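PDB 3LL7: putative methyltransferase from Porphyromonas gingivalis, which is a putative methyltransferase that probably transfers a methyl group from S-adenosylmethionine to a substrate not yet identified. Local coordinates for residues L199-I213 with E236-E248. Sequence-based numbering, arbitrary orientation.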
loop_
_atom_site.group_PDB
_atom_site.type_symbol
_atom_site.label_atom_id
_atom_site.label_comp_id
_atom_site.label_asym_id
_atom_site.label_seq_id
_atom_site.Cartn_x
_atom_site.Cartn_y
_atom_site.Cartn_z
ATOM N N LEU A 199 21.262 -0.898 13.265
ATOM C CA LEU A 199 20.780 -2.166 13.843
ATOM C C LEU A 199 21.292 -2.457 15.266
ATOM O O LEU A 199 20.526 -2.983 16.086
ATOM C CB LEU A 199 21.039 -3.358 12.916
ATOM C CG LEU A 199 20.062 -3.481 11.750
ATOM C CD1 LEU A 199 20.479 -4.611 10.812
ATOM C CD2 LEU A 199 18.647 -3.693 12.287
ATOM N N PRO A 200 22.570 -2.094 15.572
ATOM C CA PRO A 200 23.053 -2.263 16.939
ATOM C C PRO A 200 22.385 -1.380 18.003
ATOM O O PRO A 200 22.656 -1.569 19.195
ATOM C CB PRO A 200 24.539 -1.888 16.831
ATOM C CG PRO A 200 24.878 -2.136 15.405
ATOM C CD PRO A 200 23.677 -1.707 14.668
ATOM N N PHE A 201 21.551 -0.425 17.592
ATOM C CA PHE A 201 20.967 0.545 18.527
ATOM C C PHE A 201 19.453 0.573 18.528
ATOM O O PHE A 201 18.845 1.533 19.012
ATOM C CB PHE A 201 21.506 1.948 18.242
ATOM C CG PHE A 201 22.962 2.084 18.522
ATOM C CD1 PHE A 201 23.411 2.306 19.825
ATOM C CD2 PHE A 201 23.896 1.982 17.493
ATOM C CE1 PHE A 201 24.764 2.427 20.104
ATOM C CE2 PHE A 201 25.275 2.111 17.769
ATOM C CZ PHE A 201 25.698 2.331 19.075
ATOM N N CYS A 202 18.851 -0.471 17.968
ATOM C CA CYS A 202 17.412 -0.667 18.026
ATOM C C CYS A 202 17.114 -2.161 18.079
ATOM O O CYS A 202 18.018 -2.991 17.863
ATOM C CB CYS A 202 16.722 -0.003 16.821
ATOM S SG CYS A 202 17.153 -0.724 15.221
ATOM N N SER A 203 15.871 -2.512 18.402
ATOM C CA SER A 203 15.444 -3.906 18.322
ATOM C C SER A 203 15.226 -4.305 16.865
ATOM O O SER A 203 15.790 -5.304 16.413
ATOM C CB SER A 203 14.185 -4.165 19.159
ATOM O OG SER A 203 14.470 -4.075 20.549
ATOM N N SER A 204 14.430 -3.514 16.136
ATOM C CA SER A 204 14.232 -3.719 14.705
ATOM C C SER A 204 14.233 -2.423 13.906
ATOM O O SER A 204 13.902 -1.363 14.438
ATOM C CB SER A 204 12.895 -4.414 14.447
ATOM O OG SER A 204 12.951 -5.772 14.846
ATOM N N ILE A 205 14.609 -2.525 12.634
ATOM C CA ILE A 205 14.327 -1.478 11.658
ATOM C C ILE A 205 13.161 -1.945 10.788
ATOM O O ILE A 205 13.170 -3.094 10.313
ATOM C CB ILE A 205 15.510 -1.199 10.724
ATOM C CG1 ILE A 205 16.681 -0.552 11.503
ATOM C CG2 ILE A 205 15.088 -0.275 9.575
ATOM C CD1 ILE A 205 17.966 -0.523 10.710
ATOM N N LEU A 206 12.201 -1.048 10.572
ATOM C CA LEU A 206 11.032 -1.320 9.696
ATOM C C LEU A 206 11.132 -0.340 8.528
ATOM O O LEU A 206 11.151 0.882 8.753
ATOM C CB LEU A 206 9.725 -1.088 10.457
ATOM C CG LEU A 206 8.417 -1.415 9.702
ATOM C CD1 LEU A 206 8.331 -2.921 9.327
ATOM C CD2 LEU A 206 7.180 -0.951 10.482
ATOM N N ALA A 207 11.270 -0.865 7.316
ATOM C CA ALA A 207 11.408 -0.044 6.120
ATOM C C ALA A 207 10.186 -0.224 5.249
ATOM O O ALA A 207 9.757 -1.361 4.995
ATOM C CB ALA A 207 12.654 -0.433 5.342
ATOM N N LYS A 208 9.622 0.898 4.812
ATOM C CA LYS A 208 8.498 0.873 3.889
ATOM C C LYS A 208 9.031 1.122 2.505
ATOM O O LYS A 208 9.666 2.148 2.254
ATOM C CB LYS A 208 7.492 1.974 4.235
ATOM C CG LYS A 208 6.364 2.080 3.195
ATOM C CD LYS A 208 5.549 3.343 3.499
ATOM C CE LYS A 208 5.171 4.090 2.266
ATOM N NZ LYS A 208 4.478 5.350 2.666
ATOM N N LEU A 209 8.758 0.192 1.595
ATOM C CA LEU A 209 9.330 0.237 0.256
ATOM C C LEU A 209 8.252 0.355 -0.802
ATOM O O LEU A 209 7.107 -0.052 -0.589
ATOM C CB LEU A 209 10.163 -1.014 0.000
ATOM C CG LEU A 209 11.303 -1.317 0.970
ATOM C CD1 LEU A 209 11.881 -2.697 0.655
ATOM C CD2 LEU A 209 12.383 -0.245 0.887
ATOM N N SER A 210 8.617 0.936 -1.954
ATOM C CA SER A 210 7.692 1.038 -3.085
ATOM C C SER A 210 7.184 -0.320 -3.570
ATOM O O SER A 210 7.956 -1.263 -3.634
ATOM C CB SER A 210 8.394 1.717 -4.258
ATOM O OG SER A 210 7.591 1.598 -5.418
ATOM N N PRO A 211 5.895 -0.413 -3.959
ATOM C CA PRO A 211 5.425 -1.645 -4.605
ATOM C C PRO A 211 6.131 -1.989 -5.945
ATOM O O PRO A 211 5.905 -3.068 -6.482
ATOM C CB PRO A 211 3.922 -1.394 -4.839
ATOM C CG PRO A 211 3.587 -0.151 -4.220
ATOM C CD PRO A 211 4.852 0.632 -3.942
HETATM N N MSE A 212 6.972 -1.094 -6.459
HETATM C CA MSE A 212 7.689 -1.353 -7.711
HETATM C C MSE A 212 9.009 -2.097 -7.504
HETATM O O MSE A 212 9.615 -2.556 -8.472
HETATM C CB MSE A 212 7.937 -0.048 -8.481
HETATM C CG MSE A 212 6.665 0.702 -8.843
HETATM SE SE MSE A 212 5.473 -0.372 -9.942
HETATM C CE MSE A 212 6.361 -0.171 -11.673
ATOM N N ILE A 213 9.456 -2.204 -6.251
ATOM C CA ILE A 213 10.694 -2.925 -5.926
ATOM C C ILE A 213 10.495 -4.416 -6.075
ATOM O O ILE A 213 9.452 -4.947 -5.714
ATOM C CB ILE A 213 11.196 -2.629 -4.480
ATOM C CG1 ILE A 213 11.183 -1.131 -4.201
ATOM C CG2 ILE A 213 12.633 -3.155 -4.265
ATOM C CD1 ILE A 213 12.374 -0.407 -4.733
ATOM N N GLU A 236 -5.270 -2.746 -4.567
ATOM C CA GLU A 236 -3.952 -2.638 -5.190
ATOM C C GLU A 236 -2.851 -2.675 -4.160
ATOM O O GLU A 236 -3.062 -2.259 -3.012
ATOM C CB GLU A 236 -3.819 -1.376 -6.069
ATOM C CG GLU A 236 -3.751 -0.064 -5.329
ATOM C CD GLU A 236 -3.442 1.162 -6.231
ATOM O OE1 GLU A 236 -3.545 1.085 -7.473
ATOM O OE2 GLU A 236 -3.099 2.220 -5.673
ATOM N N VAL A 237 -1.670 -3.107 -4.592
ATOM C CA VAL A 237 -0.526 -3.181 -3.679
ATOM C C VAL A 237 -0.101 -1.745 -3.377
ATOM O O VAL A 237 0.100 -0.944 -4.314
ATOM C CB VAL A 237 0.644 -3.998 -4.253
ATOM C CG1 VAL A 237 1.801 -4.002 -3.275
ATOM C CG2 VAL A 237 0.209 -5.477 -4.563
ATOM N N LYS A 238 -0.004 -1.424 -2.090
ATOM C CA LYS A 238 0.324 -0.066 -1.636
ATOM C C LYS A 238 1.760 0.044 -1.167
ATOM O O LYS A 238 2.400 1.103 -1.339
ATOM C CB LYS A 238 -0.602 0.347 -0.476
ATOM C CG LYS A 238 -2.060 0.602 -0.858
ATOM C CD LYS A 238 -2.180 1.656 -1.943
ATOM C CE LYS A 238 -3.629 2.017 -2.190
ATOM N NZ LYS A 238 -3.721 3.026 -3.282
ATOM N N GLU A 239 2.293 -1.021 -0.567
ATOM C CA GLU A 239 3.647 -0.957 -0.044
ATOM C C GLU A 239 4.208 -2.351 0.247
ATOM O O GLU A 239 3.470 -3.310 0.404
ATOM C CB GLU A 239 3.689 -0.110 1.244
ATOM C CG GLU A 239 2.881 -0.673 2.386
ATOM C CD GLU A 239 2.530 0.381 3.455
ATOM O OE1 GLU A 239 2.114 1.506 3.089
ATOM O OE2 GLU A 239 2.642 0.062 4.658
ATOM N N LEU A 240 5.524 -2.436 0.329
ATOM C CA LEU A 240 6.162 -3.594 0.917
ATOM C C LEU A 240 6.728 -3.123 2.257
ATOM O O LEU A 240 7.147 -1.966 2.398
ATOM C CB LEU A 240 7.306 -4.092 0.049
ATOM C CG LEU A 240 7.114 -4.334 -1.433
ATOM C CD1 LEU A 240 8.232 -5.256 -1.851
ATOM C CD2 LEU A 240 5.757 -4.939 -1.800
ATOM N N LEU A 241 6.720 -4.000 3.248
ATOM C CA LEU A 241 7.293 -3.638 4.529
ATOM C C LEU A 241 8.293 -4.702 4.862
ATOM O O LEU A 241 8.006 -5.899 4.739
ATOM C CB LEU A 241 6.204 -3.599 5.583
ATOM C CG LEU A 241 5.191 -2.485 5.446
ATOM C CD1 LEU A 241 4.006 -2.746 6.367
ATOM C CD2 LEU A 241 5.858 -1.151 5.822
ATOM N N VAL A 242 9.494 -4.278 5.236
ATOM C CA VAL A 242 10.528 -5.236 5.591
ATOM C C VAL A 242 10.970 -4.949 7.015
ATOM O O VAL A 242 11.150 -3.788 7.375
ATOM C CB VAL A 242 11.722 -5.084 4.654
ATOM C CG1 VAL A 242 12.761 -6.091 5.002
ATOM C CG2 VAL A 242 11.297 -5.276 3.196
ATOM N N ARG A 243 11.092 -5.987 7.841
ATOM C CA ARG A 243 11.653 -5.798 9.175
ATOM C C ARG A 243 13.002 -6.473 9.267
ATOM O O ARG A 243 13.138 -7.636 8.858
ATOM C CB ARG A 243 10.713 -6.334 10.247
ATOM C CG ARG A 243 11.228 -6.078 11.693
ATOM C CD ARG A 243 10.193 -6.507 12.713
ATOM N NE ARG A 243 10.004 -7.958 12.729
ATOM C CZ ARG A 243 10.809 -8.808 13.373
ATOM N NH1 ARG A 243 10.556 -10.118 13.356
ATOM N NH2 ARG A 243 11.872 -8.362 14.049
HETATM N N MSE A 244 13.997 -5.730 9.778
HETATM C CA MSE A 244 15.362 -6.230 9.993
HETATM C C MSE A 244 15.715 -6.177 11.464
HETATM O O MSE A 244 15.266 -5.286 12.181
HETATM C CB MSE A 244 16.402 -5.395 9.244
HETATM C CG MSE A 244 16.483 -5.716 7.784
HETATM SE SE MSE A 244 17.152 -4.220 6.779
HETATM C CE MSE A 244 15.560 -3.146 7.047
ATOM N N SER A 245 16.523 -7.127 11.918
ATOM C CA SER A 245 16.880 -7.178 13.313
ATOM C C SER A 245 18.140 -8.017 13.481
ATOM O O SER A 245 18.210 -9.135 12.952
ATOM C CB SER A 245 15.718 -7.760 14.127
ATOM O OG SER A 245 16.015 -7.778 15.516
ATOM N N LEU A 246 19.139 -7.444 14.156
ATOM C CA LEU A 246 20.368 -8.170 14.588
ATOM C C LEU A 246 20.063 -9.049 15.797
ATOM O O LEU A 246 20.870 -9.897 16.211
ATOM C CB LEU A 246 21.454 -7.177 14.998
ATOM C CG LEU A 246 22.371 -6.444 14.012
ATOM C CD1 LEU A 246 23.361 -5.574 14.799
ATOM C CD2 LEU A 246 23.135 -7.387 13.112
ATOM N N ASN A 247 18.878 -8.818 16.342
ATOM C CA ASN A 247 18.366 -9.394 17.569
ATOM C C ASN A 247 18.050 -10.864 17.423
ATOM O O ASN A 247 17.986 -11.586 18.401
ATOM C CB ASN A 247 17.073 -8.648 17.935
ATOM C CG ASN A 247 16.927 -8.398 19.423
ATOM O OD1 ASN A 247 17.012 -9.328 20.234
ATOM N ND2 ASN A 247 16.682 -7.135 19.794
ATOM N N GLU A 248 17.833 -11.295 16.189
ATOM C CA GLU A 248 17.355 -12.637 15.879
ATOM C C GLU A 248 18.341 -13.243 14.870
ATOM O O GLU A 248 19.074 -12.512 14.202
ATOM C CB GLU A 248 15.920 -12.539 15.317
ATOM C CG GLU A 248 14.922 -11.775 16.249
ATOM C CD GLU A 248 13.709 -11.157 15.527
ATOM O OE1 GLU A 248 13.274 -11.690 14.484
ATOM O OE2 GLU A 248 13.171 -10.133 16.011
HETATM O O HOH W 1 18.601 -4.920 15.517
HETATM O O HOH W 2 5.204 2.602 -0.561
#
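Ile-205 and Met-244 face each other as a hydrogen-bonded pair, and Ala-207 with Val-242 and Leu-209 with Leu-240 repeat the pattern, so six backbone bonds join strands 204-209 and 236-244 antiparallel. The pair illustrates how alternating side chains give a sheet two unlike faces. These three pairs set the apolar one, turned to helix 215-221. The selenomethionine of Met-244 turns back at its last torsion (chi3 -70°), which lays CE 3.9 Å from CG2 of Ile-205 and near CB of Ala-207. Further along, CD1 of Leu-209 leans diagonally toward the neighbouring pair and meets CG2 of Val-242 at 3.7 Å; Thr-218 covers both.

The other face is more polar. Arg-243 leaves the strand with CG anti to the backbone N (chi1 -177°) and bends at chi3, running its CG and CD alongside Ser-204 before NH2 donates to OG at 2.9 Å, with OG lying in the guanidinium plane. The same NH2 forms a salt bridge with Glu-248 OE2 and NE another with Glu-227, so several bonds fix the rotation of this flat group. Lys-208 crosses Glu-239 at about a right angle, its CD 3.9 Å from OE1; their charged ends stay beyond salt-bridge distance, Lys-208 bonding to Asp-170 and Ser-79, Glu-239 to Lys-87.

Beyond the ladder, Pro-211 rests its CG 3.4 Å from Lys-238 O, beside the classic beta bulge that Lys-238 and Glu-239 form against strand 225-233. At the far end CB of Leu-199 meets CG of Leu-246 at 3.5 Å. Strand 236-244 lies between 204-209 and 225-233, antiparallel to both, consistent with the reversed seventh strand of the Rossmann-like class I methyltransferase fold.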